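Local coordinates for ORC1-type DNA replication protein 2 (Aeropyrum pernix, PDB 1W5T), which binds ATP and DNA, has an AAA+ ATPase domain and a C-terminal winged-helix domain, and takes part in regulating DNA replication, at residues 22-27 against 69-74; 92-97 against 147-152; 366-371 against 382-387. All blocks are in the same frame, centred on the assembly; numbering follows the deposited sequence.

Interaction 1. Residues 22-27 against 69-74; sequences PELRVR and AKFTVK. With ANP (phosphoaminophosphonic acid-adenylate ester), chain D.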
loop_
_atom_site.group_PDB
_atom_site.type_symbol
_atom_site.label_atom_id
_atom_site.label_comp_id
_atom_site.label_asym_id
_atom_site.label_seq_id
_atom_site.Cartn_x
_atom_site.Cartn_y
_atom_site.Cartn_z
ATOM N N PRO A 22 -19.560 -1.054 -4.123
ATOM C CA PRO A 22 -20.057 -1.297 -5.501
ATOM C C PRO A 22 -19.604 -0.206 -6.498
ATOM O O PRO A 22 -19.644 -0.435 -7.689
ATOM C CB PRO A 22 -21.587 -1.256 -5.363
ATOM C CG PRO A 22 -21.867 -0.506 -4.076
ATOM C CD PRO A 22 -20.644 -0.731 -3.178
ATOM N N GLU A 23 -19.203 0.966 -5.993
ATOM C CA GLU A 23 -18.685 2.067 -6.820
ATOM C C GLU A 23 -17.578 2.763 -6.081
ATOM O O GLU A 23 -17.565 2.723 -4.862
ATOM C CB GLU A 23 -19.796 3.088 -7.119
ATOM C CG GLU A 23 -20.526 2.789 -8.441
ATOM C CD GLU A 23 -21.204 4.011 -9.056
ATOM O OE1 GLU A 23 -21.436 4.982 -8.280
ATOM O OE2 GLU A 23 -21.508 4.005 -10.296
ATOM N N LEU A 24 -16.660 3.412 -6.780
ATOM C CA LEU A 24 -15.695 4.292 -6.095
ATOM C C LEU A 24 -16.081 5.757 -6.226
ATOM O O LEU A 24 -16.453 6.205 -7.298
ATOM C CB LEU A 24 -14.272 4.117 -6.608
ATOM C CG LEU A 24 -13.468 2.855 -6.254
ATOM C CD1 LEU A 24 -12.027 2.983 -6.762
ATOM C CD2 LEU A 24 -13.488 2.515 -4.803
ATOM N N ARG A 25 -15.954 6.519 -5.149
ATOM C CA ARG A 25 -16.280 7.949 -5.204
ATOM C C ARG A 25 -15.058 8.864 -5.052
ATOM O O ARG A 25 -15.135 10.094 -5.188
ATOM C CB ARG A 25 -17.330 8.290 -4.133
ATOM C CG ARG A 25 -18.670 7.618 -4.347
ATOM C CD ARG A 25 -19.799 8.353 -3.705
ATOM N NE ARG A 25 -21.007 7.520 -3.628
ATOM C CZ ARG A 25 -21.877 7.546 -2.622
ATOM N NH1 ARG A 25 -21.679 8.359 -1.587
ATOM N NH2 ARG A 25 -22.948 6.760 -2.667
ATOM N N VAL A 26 -13.953 8.242 -4.715
ATOM C CA VAL A 26 -12.660 8.844 -4.656
ATOM C C VAL A 26 -11.805 7.809 -5.363
ATOM O O VAL A 26 -12.026 6.619 -5.190
ATOM C CB VAL A 26 -12.173 9.013 -3.194
ATOM C CG1 VAL A 26 -10.801 9.718 -3.173
ATOM C CG2 VAL A 26 -13.211 9.784 -2.334
ATOM N N ARG A 27 -10.851 8.266 -6.170
ATOM C CA ARG A 27 -10.002 7.413 -7.033
ATOM C C ARG A 27 -10.777 6.774 -8.234
ATOM O O ARG A 27 -10.306 5.813 -8.894
ATOM C CB ARG A 27 -9.187 6.399 -6.194
ATOM C CG ARG A 27 -8.402 7.012 -4.996
ATOM C CD ARG A 27 -7.378 8.158 -5.370
ATOM N NE ARG A 27 -6.685 8.702 -4.192
ATOM C CZ ARG A 27 -6.677 9.992 -3.825
ATOM N NH1 ARG A 27 -7.316 10.933 -4.532
ATOM N NH2 ARG A 27 -6.027 10.347 -2.727
ATOM N N ALA A 69 -6.973 -1.797 -6.826
ATOM C CA ALA A 69 -6.575 -2.856 -7.737
ATOM C C ALA A 69 -7.750 -3.818 -7.925
ATOM O O ALA A 69 -8.057 -4.200 -9.047
ATOM C CB ALA A 69 -5.316 -3.591 -7.208
ATOM N N LYS A 70 -8.429 -4.183 -6.831
ATOM C CA LYS A 70 -9.508 -5.141 -6.959
ATOM C C LYS A 70 -10.697 -4.519 -7.611
ATOM O O LYS A 70 -11.333 -5.152 -8.432
ATOM C CB LYS A 70 -9.934 -5.738 -5.642
ATOM C CG LYS A 70 -8.975 -6.682 -5.052
ATOM C CD LYS A 70 -9.446 -7.014 -3.647
ATOM C CE LYS A 70 -8.922 -8.369 -3.224
ATOM N NZ LYS A 70 -9.055 -8.459 -1.760
ATOM N N PHE A 71 -10.995 -3.272 -7.284
ATOM C CA PHE A 71 -12.120 -2.637 -7.936
ATOM C C PHE A 71 -11.908 -2.563 -9.449
ATOM O O PHE A 71 -12.843 -2.791 -10.190
ATOM C CB PHE A 71 -12.403 -1.254 -7.340
ATOM C CG PHE A 71 -13.575 -0.556 -7.969
ATOM C CD1 PHE A 71 -14.858 -0.777 -7.499
ATOM C CD2 PHE A 71 -13.386 0.379 -9.012
ATOM C CE1 PHE A 71 -15.958 -0.116 -8.083
ATOM C CE2 PHE A 71 -14.473 1.076 -9.574
ATOM C CZ PHE A 71 -15.765 0.798 -9.136
ATOM N N THR A 72 -10.680 -2.235 -9.878
ATOM C CA THR A 72 -10.351 -2.034 -11.288
ATOM C C THR A 72 -10.572 -3.306 -12.119
ATOM O O THR A 72 -11.158 -3.284 -13.224
ATOM C CB THR A 72 -8.884 -1.625 -11.372
ATOM O OG1 THR A 72 -8.768 -0.293 -10.890
ATOM C CG2 THR A 72 -8.437 -1.543 -12.799
ATOM N N VAL A 73 -10.078 -4.411 -11.565
ATOM C CA VAL A 73 -10.167 -5.689 -12.203
ATOM C C VAL A 73 -11.645 -6.077 -12.308
ATOM O O VAL A 73 -12.113 -6.599 -13.347
ATOM C CB VAL A 73 -9.323 -6.729 -11.429
ATOM C CG1 VAL A 73 -9.640 -8.133 -11.899
ATOM C CG2 VAL A 73 -7.806 -6.391 -11.609
ATOM N N LYS A 74 -12.384 -5.770 -11.248
ATOM C CA LYS A 74 -13.823 -5.975 -11.249
ATOM C C LYS A 74 -14.465 -5.223 -12.416
ATOM O O LYS A 74 -15.218 -5.823 -13.192
ATOM C CB LYS A 74 -14.447 -5.605 -9.895
ATOM C CG LYS A 74 -15.908 -5.992 -9.731
ATOM C CD LYS A 74 -16.440 -5.598 -8.322
ATOM C CE LYS A 74 -16.861 -4.092 -8.206
ATOM N NZ LYS A 74 -16.946 -3.545 -6.784
HETATM P PG ANP D . -1.865 -1.147 3.427
HETATM O O1G ANP D . -1.992 -1.749 4.889
HETATM O O2G ANP D . -1.638 -2.356 2.417
HETATM O O3G ANP D . -0.703 -0.072 3.292
HETATM P PB ANP D . -3.880 -0.196 1.437
HETATM O O1B ANP D . -3.766 -1.449 0.479
HETATM O O2B ANP D . -3.055 0.977 0.827
HETATM N N3B ANP D . -3.417 -0.511 3.052
HETATM P PA ANP D . -6.732 -0.562 1.375
HETATM O O1A ANP D . -7.133 -0.713 -0.166
HETATM O O2A ANP D . -6.616 -2.003 2.023
HETATM O O3A ANP D . -5.408 0.343 1.568
HETATM O "O5'" ANP D . -7.808 0.386 2.117
HETATM C "C5'" ANP D . -7.992 0.664 3.514
HETATM C "C4'" ANP D . -9.505 0.726 3.740
HETATM O "O4'" ANP D . -10.058 1.897 3.127
HETATM C "C3'" ANP D . -10.253 -0.428 3.075
HETATM O "O3'" ANP D . -11.367 -0.733 3.865
HETATM C "C2'" ANP D . -10.744 0.133 1.747
HETATM O "O2'" ANP D . -11.877 -0.513 1.167
HETATM C "C1'" ANP D . -11.036 1.576 2.133
HETATM N N9 ANP D . -10.761 2.468 1.013
HETATM C C8 ANP D . -9.510 2.908 0.625
HETATM N N7 ANP D . -9.575 3.730 -0.452
HETATM C C5 ANP D . -10.870 3.880 -0.767
HETATM C C6 ANP D . -11.750 4.575 -1.762
HETATM N N6 ANP D . -11.251 5.387 -2.738
HETATM N N1 ANP D . -13.095 4.377 -1.716
HETATM C C2 ANP D . -13.682 3.608 -0.811
HETATM N N3 ANP D . -13.001 2.911 0.133
HETATM C C4 ANP D . -11.587 3.038 0.182
#

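Interaction 2. Residues 92-97 against 147-152; sequences VNAFNA and FQSMLS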
loop_
_atom_site.group_PDB
_atom_site.type_symbol
_atom_site.label_atom_id
_atom_site.label_comp_id
_atom_site.label_asym_id
_atom_site.label_seq_id
_atom_site.Cartn_x
_atom_site.Cartn_y
_atom_site.Cartn_z
ATOM N N VAL A 92 -3.480 -12.429 -5.647
ATOM C CA VAL A 92 -2.453 -13.035 -4.837
ATOM C C VAL A 92 -1.717 -11.995 -4.037
ATOM O O VAL A 92 -1.181 -11.044 -4.596
ATOM C CB VAL A 92 -1.402 -13.765 -5.726
ATOM C CG1 VAL A 92 -0.447 -14.570 -4.863
ATOM C CG2 VAL A 92 -2.129 -14.647 -6.790
ATOM N N ASN A 93 -1.711 -12.201 -2.723
ATOM C CA ASN A 93 -0.870 -11.449 -1.826
ATOM C C ASN A 93 0.484 -12.171 -1.662
ATOM O O ASN A 93 0.550 -13.246 -1.058
ATOM C CB ASN A 93 -1.534 -11.315 -0.466
ATOM C CG ASN A 93 -0.798 -10.341 0.427
ATOM O OD1 ASN A 93 0.440 -10.250 0.365
ATOM N ND2 ASN A 93 -1.547 -9.562 1.218
ATOM N N ALA A 94 1.548 -11.560 -2.172
ATOM C CA ALA A 94 2.829 -12.235 -2.310
ATOM C C ALA A 94 3.626 -12.378 -1.011
ATOM O O ALA A 94 4.635 -13.079 -0.980
ATOM C CB ALA A 94 3.658 -11.561 -3.368
ATOM N N PHE A 95 3.175 -11.713 0.053
ATOM C CA PHE A 95 3.610 -12.028 1.419
ATOM C C PHE A 95 3.293 -13.494 1.765
ATOM O O PHE A 95 4.054 -14.180 2.489
ATOM C CB PHE A 95 2.832 -11.175 2.429
ATOM C CG PHE A 95 3.522 -9.916 2.850
ATOM C CD1 PHE A 95 4.846 -9.672 2.512
ATOM C CD2 PHE A 95 2.820 -8.955 3.588
ATOM C CE1 PHE A 95 5.478 -8.479 2.903
ATOM C CE2 PHE A 95 3.438 -7.751 4.003
ATOM C CZ PHE A 95 4.774 -7.513 3.658
ATOM N N ASN A 96 2.151 -13.954 1.248
ATOM C CA ASN A 96 1.574 -15.258 1.559
ATOM C C ASN A 96 2.104 -16.409 0.671
ATOM O O ASN A 96 1.486 -17.494 0.633
ATOM C CB ASN A 96 0.029 -15.169 1.493
ATOM C CG ASN A 96 -0.576 -14.318 2.633
ATOM O OD1 ASN A 96 -1.326 -14.826 3.467
ATOM N ND2 ASN A 96 -0.259 -13.014 2.654
ATOM N N ALA A 97 3.268 -16.179 0.020
ATOM C CA ALA A 97 3.846 -17.058 -1.015
ATOM C C ALA A 97 5.369 -16.909 -1.258
ATOM O O ALA A 97 5.772 -16.087 -2.071
ATOM C CB ALA A 97 3.096 -16.839 -2.339
ATOM N N PHE A 147 3.841 -6.690 -4.097
ATOM C CA PHE A 147 4.750 -7.135 -5.138
ATOM C C PHE A 147 6.192 -6.957 -4.697
ATOM O O PHE A 147 7.047 -7.798 -5.005
ATOM C CB PHE A 147 4.487 -6.397 -6.470
ATOM C CG PHE A 147 5.357 -6.873 -7.599
ATOM C CD1 PHE A 147 5.187 -8.157 -8.146
ATOM C CD2 PHE A 147 6.356 -6.057 -8.105
ATOM C CE1 PHE A 147 5.985 -8.591 -9.179
ATOM C CE2 PHE A 147 7.172 -6.485 -9.146
ATOM C CZ PHE A 147 6.993 -7.743 -9.688
ATOM N N GLN A 148 6.458 -5.884 -3.941
ATOM C CA GLN A 148 7.808 -5.622 -3.455
ATOM C C GLN A 148 8.397 -6.833 -2.738
ATOM O O GLN A 148 9.585 -7.040 -2.837
ATOM C CB GLN A 148 7.885 -4.366 -2.584
ATOM C CG GLN A 148 7.416 -4.543 -1.145
ATOM C CD GLN A 148 5.921 -4.761 -1.031
ATOM O OE1 GLN A 148 5.139 -4.524 -1.981
ATOM N NE2 GLN A 148 5.506 -5.183 0.143
ATOM N N SER A 149 7.581 -7.638 -2.050
ATOM C CA SER A 149 8.088 -8.871 -1.429
ATOM C C SER A 149 8.505 -9.953 -2.438
ATOM O O SER A 149 9.291 -10.864 -2.147
ATOM C CB SER A 149 7.131 -9.438 -0.377
ATOM O OG SER A 149 6.093 -10.189 -0.966
ATOM N N MET A 150 7.986 -9.852 -3.648
ATOM C CA MET A 150 8.427 -10.751 -4.689
ATOM C C MET A 150 9.786 -10.333 -5.194
ATOM O O MET A 150 10.442 -11.127 -5.830
ATOM C CB MET A 150 7.432 -10.770 -5.829
ATOM C CG MET A 150 6.306 -11.741 -5.622
ATOM S SD MET A 150 5.092 -11.585 -6.935
ATOM C CE MET A 150 5.965 -12.225 -8.292
ATOM N N LEU A 151 10.213 -9.091 -4.921
ATOM C CA LEU A 151 11.525 -8.587 -5.378
ATOM C C LEU A 151 12.652 -8.798 -4.362
ATOM O O LEU A 151 13.811 -8.946 -4.746
ATOM C CB LEU A 151 11.446 -7.097 -5.777
ATOM C CG LEU A 151 10.444 -6.758 -6.880
ATOM C CD1 LEU A 151 10.158 -5.252 -6.904
ATOM C CD2 LEU A 151 10.882 -7.307 -8.257
ATOM N N SER A 152 12.319 -8.777 -3.066
ATOM C CA SER A 152 13.293 -9.064 -2.012
ATOM C C SER A 152 12.975 -10.460 -1.470
ATOM O O SER A 152 12.347 -10.623 -0.413
ATOM C CB SER A 152 13.279 -8.006 -0.904
ATOM O OG SER A 152 11.985 -7.830 -0.372
#

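Interaction 3. Residues 366-371 against 382-387; sequences GLVDAK and TLFRLA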
loop_
_atom_site.group_PDB
_atom_site.type_symbol
_atom_site.label_atom_id
_atom_site.label_comp_id
_atom_site.label_asym_id
_atom_site.label_seq_id
_atom_site.Cartn_x
_atom_site.Cartn_y
_atom_site.Cartn_z
ATOM N N GLY A 366 10.573 9.198 3.781
ATOM C CA GLY A 366 9.429 9.963 4.223
ATOM C C GLY A 366 9.329 10.168 5.716
ATOM O O GLY A 366 8.286 10.582 6.214
ATOM N N LEU A 367 10.394 9.859 6.437
ATOM C CA LEU A 367 10.378 9.958 7.899
ATOM C C LEU A 367 10.535 11.403 8.365
ATOM O O LEU A 367 10.062 11.769 9.431
ATOM C CB LEU A 367 11.474 9.098 8.538
ATOM C CG LEU A 367 11.240 7.597 8.472
ATOM C CD1 LEU A 367 12.484 6.834 8.906
ATOM C CD2 LEU A 367 10.014 7.232 9.323
ATOM N N VAL A 368 11.225 12.204 7.557
ATOM C CA VAL A 368 11.517 13.573 7.912
ATOM C C VAL A 368 11.273 14.453 6.703
ATOM O O VAL A 368 11.607 14.073 5.584
ATOM C CB VAL A 368 12.972 13.741 8.532
ATOM C CG1 VAL A 368 13.441 12.497 9.231
ATOM C CG2 VAL A 368 14.011 14.178 7.528
ATOM N N ASP A 369 10.651 15.611 6.903
ATOM C CA ASP A 369 10.613 16.600 5.809
ATOM C C ASP A 369 11.792 17.573 5.926
ATOM O O ASP A 369 12.236 17.932 7.026
ATOM C CB ASP A 369 9.285 17.375 5.691
ATOM C CG ASP A 369 8.058 16.529 6.013
ATOM O OD1 ASP A 369 7.748 15.571 5.271
ATOM O OD2 ASP A 369 7.319 16.784 6.979
ATOM N N ALA A 370 12.285 17.962 4.758
ATOM C CA ALA A 370 13.370 18.918 4.601
ATOM C C ALA A 370 12.883 20.087 3.743
ATOM O O ALA A 370 12.196 19.885 2.734
ATOM C CB ALA A 370 14.565 18.257 3.956
ATOM N N LYS A 371 13.205 21.303 4.179
ATOM C CA LYS A 371 12.853 22.534 3.471
ATOM C C LYS A 371 13.984 23.566 3.694
ATOM O O LYS A 371 14.529 23.664 4.805
ATOM C CB LYS A 371 11.477 23.056 3.926
ATOM C CG LYS A 371 11.483 24.395 4.649
ATOM C CD LYS A 371 10.350 24.514 5.656
ATOM C CE LYS A 371 9.342 25.608 5.256
ATOM N NZ LYS A 371 8.197 25.756 6.224
ATOM N N THR A 382 19.031 24.495 5.895
ATOM C CA THR A 382 17.969 23.504 5.709
ATOM C C THR A 382 17.242 23.310 7.024
ATOM O O THR A 382 17.868 23.244 8.095
ATOM C CB THR A 382 18.501 22.126 5.150
ATOM O OG1 THR A 382 19.070 22.292 3.848
ATOM C CG2 THR A 382 17.359 21.176 4.839
ATOM N N LEU A 383 15.923 23.226 6.941
ATOM C CA LEU A 383 15.091 22.939 8.101
ATOM C C LEU A 383 14.598 21.506 7.977
ATOM O O LEU A 383 14.367 21.037 6.868
ATOM C CB LEU A 383 13.928 23.946 8.207
ATOM C CG LEU A 383 14.272 25.462 8.174
ATOM C CD1 LEU A 383 13.018 26.322 8.440
ATOM C CD2 LEU A 383 15.361 25.836 9.181
ATOM N N PHE A 384 14.475 20.808 9.108
ATOM C CA PHE A 384 14.068 19.412 9.130
ATOM C C PHE A 384 13.029 19.231 10.185
ATOM O O PHE A 384 13.105 19.878 11.239
ATOM C CB PHE A 384 15.237 18.514 9.484
ATOM C CG PHE A 384 16.329 18.487 8.469
ATOM C CD1 PHE A 384 17.509 19.211 8.669
ATOM C CD2 PHE A 384 16.215 17.705 7.340
ATOM C CE1 PHE A 384 18.540 19.181 7.728
ATOM C CE2 PHE A 384 17.243 17.660 6.388
ATOM C CZ PHE A 384 18.407 18.398 6.592
ATOM N N ARG A 385 12.058 18.364 9.930
ATOM C CA ARG A 385 11.073 17.993 10.947
ATOM C C ARG A 385 10.697 16.502 10.864
ATOM O O ARG A 385 10.837 15.867 9.836
ATOM C CB ARG A 385 9.834 18.895 10.836
ATOM C CG ARG A 385 8.632 18.296 10.049
ATOM C CD ARG A 385 7.438 19.217 9.863
ATOM N NE ARG A 385 6.937 19.179 8.489
ATOM C CZ ARG A 385 5.901 19.892 8.030
ATOM N NH1 ARG A 385 5.221 20.706 8.832
ATOM N NH2 ARG A 385 5.551 19.793 6.756
ATOM N N LEU A 386 10.240 15.931 11.956
ATOM C CA LEU A 386 9.578 14.644 11.867
ATOM C C LEU A 386 8.325 14.799 11.022
ATOM O O LEU A 386 7.635 15.823 11.099
ATOM C CB LEU A 386 9.211 14.122 13.251
ATOM C CG LEU A 386 9.083 12.601 13.253
ATOM C CD1 LEU A 386 10.496 12.024 13.007
ATOM C CD2 LEU A 386 8.507 12.133 14.552
ATOM N N ALA A 387 8.039 13.799 10.202
ATOM C CA ALA A 387 6.760 13.729 9.483
ATOM C C ALA A 387 5.629 13.920 10.498
ATOM O O ALA A 387 5.550 13.194 11.479
ATOM C CB ALA A 387 6.636 12.390 8.780
#

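Interaction 1. Residues 22-27 against 69-74
Leu24 sets its CG over the centre of one face of the Phe71 ring, 3.8 Å from the centroid and 13° off the normal, a CH-pi contact. CD1 of Leu24 leans toward Phe71 CD2 at 3.7 Å, whereas the other methyl, CD2, turns to the adenine and comes within 3.6 Å of ANP N1. A single branched side chain thus touches both the helix and the nucleotide base. The far end of the same ring meets backbone: Phe71 CZ is 3.6 Å from Leu24 N, Phe71 CE1 is 3.7 Å from Glu23 CA, and Pro22 O sits at the ring edge, near its plane. Phe71 CG stands anti to its backbone N (chi1 -179°), on the side of helix 65-82 that faces the loop. Two residues after Leu24, Val26 O accepts a 2.9 Å hydrogen bond from ANP N6. An alanine in place of Phe71 would probably leave Leu24 CG and CD1 without the surface they rest on and so free that side chain to shift beside the adenine.

The second shell fixes the loop further. Ala31 of helix 28-43 touches both Leu24 and Phe71, Gln226 NE2 bonds to Glu23 O, and Arg25 and Arg27 form salt bridges with Glu229 and Glu219. Toward the helix the contact is largely apolar; toward the base it joins one backbone hydrogen bond to a methyl contact, which is consistent with a loop that contacts the adenine while packed on the AAA+ core.

Interaction 2. Residues 92-97 against 147-152
Ala94 and Phe95 meet Ser149 and Met150 in a contact made chiefly of van der Waals touches, where the chain leaving strand 87-93 passes the short helical turn 148-151 that follows the adjacent strand 139-145 of the parallel sheet. Its apolar part is Ala94 CB against Met150, with CG at 3.5 Å and the sulphur SD a little farther off. Met150 goes on to touch Ile103 and Leu161, so the methyl of Ala94 borders a wider hydrophobic layer.

Ser149 touches both Ala94 and Phe95. Its OG stands between its backbone N and carbonyl carbon (chi1 82°) and lies 3.2 Å from Ala94 O. The hydroxyl hydrogen bond, however, is made with Glu146 O inside its own turn, so this approach is close packing of two oxygens. CB of Ser149 touches the Phe95 ring obliquely, 3.7 Å from CD1. Further round the ring, Gln148 NE2 comes obliquely to 4.3 Å from Phe95 CZ, a loose approach, since NE2 hydrogen-bonds Glu146 OE2; Gln148 OE1 is held by Ser187 N.

The turn that presents Phe95 is fixed from within: Asn93 OD1 accepts from Phe95 N at 3.1 Å with an N-H...O angle of 145°, an Asx turn. Asp145, the last residue of strand 139-145, is backbone-bonded to Val92 and Ala94, and with Glu146 just after it forms an Asp-Glu pair that fits the Walker B motif. With the Phe95 side chain about 8 Å from the magnesium ion, the arrangement is that of the C-terminal ends of neighbouring parallel strands, beside the nucleotide site of an AAA+ fold.

Interaction 3. Residues 366-371 against 382-387
Arg385 reaches across to Asp369 from the neighbouring strand, the two forming an antiparallel hydrogen-bonded pair. Its CB leaves the sheet on the face that also carries Lys371 and Leu383. Next along, CG and CD run past the carboxylate, CG 3.7 Å from Asp369 OD2. A bend at chi3 (135°) places NE beside Asp369 OD2, to which it donates at 2.9 Å in a salt bridge; the oxygen is met on its anti side. Only NE is bonded, and the carboxylate and guanidinium planes stand 76° apart, unlike a flat two-pronged pairing. At the tip, NH2 stays 3.5 Å from Asp369 OD2, and NH1 has a long, weak ion pair with Glu326.

Beneath this, Asp369 and Arg385 exchange backbone bonds both ways, Arg385 N to Asp369 O at 2.9 Å, and Lys371 and Leu383 repeat the pattern. Ala387 N extends it by bonding to Leu367 O, just after the Schellman motif at Gly366 that ends helix 352-364. On the other face, Ala370 CB packs on Phe384 CE2 at 3.7 Å.

The hairpin belongs to the winged-helix domain and is probably its wing. Strand 382-386 runs between 368-372 and the short 328-329; Phe384 and Val368 touch helix 352-364, Leu386 packs on helices 308-322 and 392-408, and Trp327 lines the face bearing Lys371, Leu383 and Arg385.

Overall arrangement
Along the chain the three contacts follow in series, each closing before the next opens. Interactions 1 and 2 belong to the nucleotide-binding end: their centres are 22 Å apart and their nearest atoms about 7 Å, and helix 65-82 of the first is followed directly by strand 87-93 of the second. One lies by the adenine, the other nearer the magnesium end of the nucleotide. Interaction 3 stands apart in the winged-helix range, its centre 34 Å from interaction 1 and 30 Å from interaction 2, its small antiparallel sheet separate from the five-stranded parallel one. The layout reflects an ATPase and a probable DNA-binding module carried on one chain.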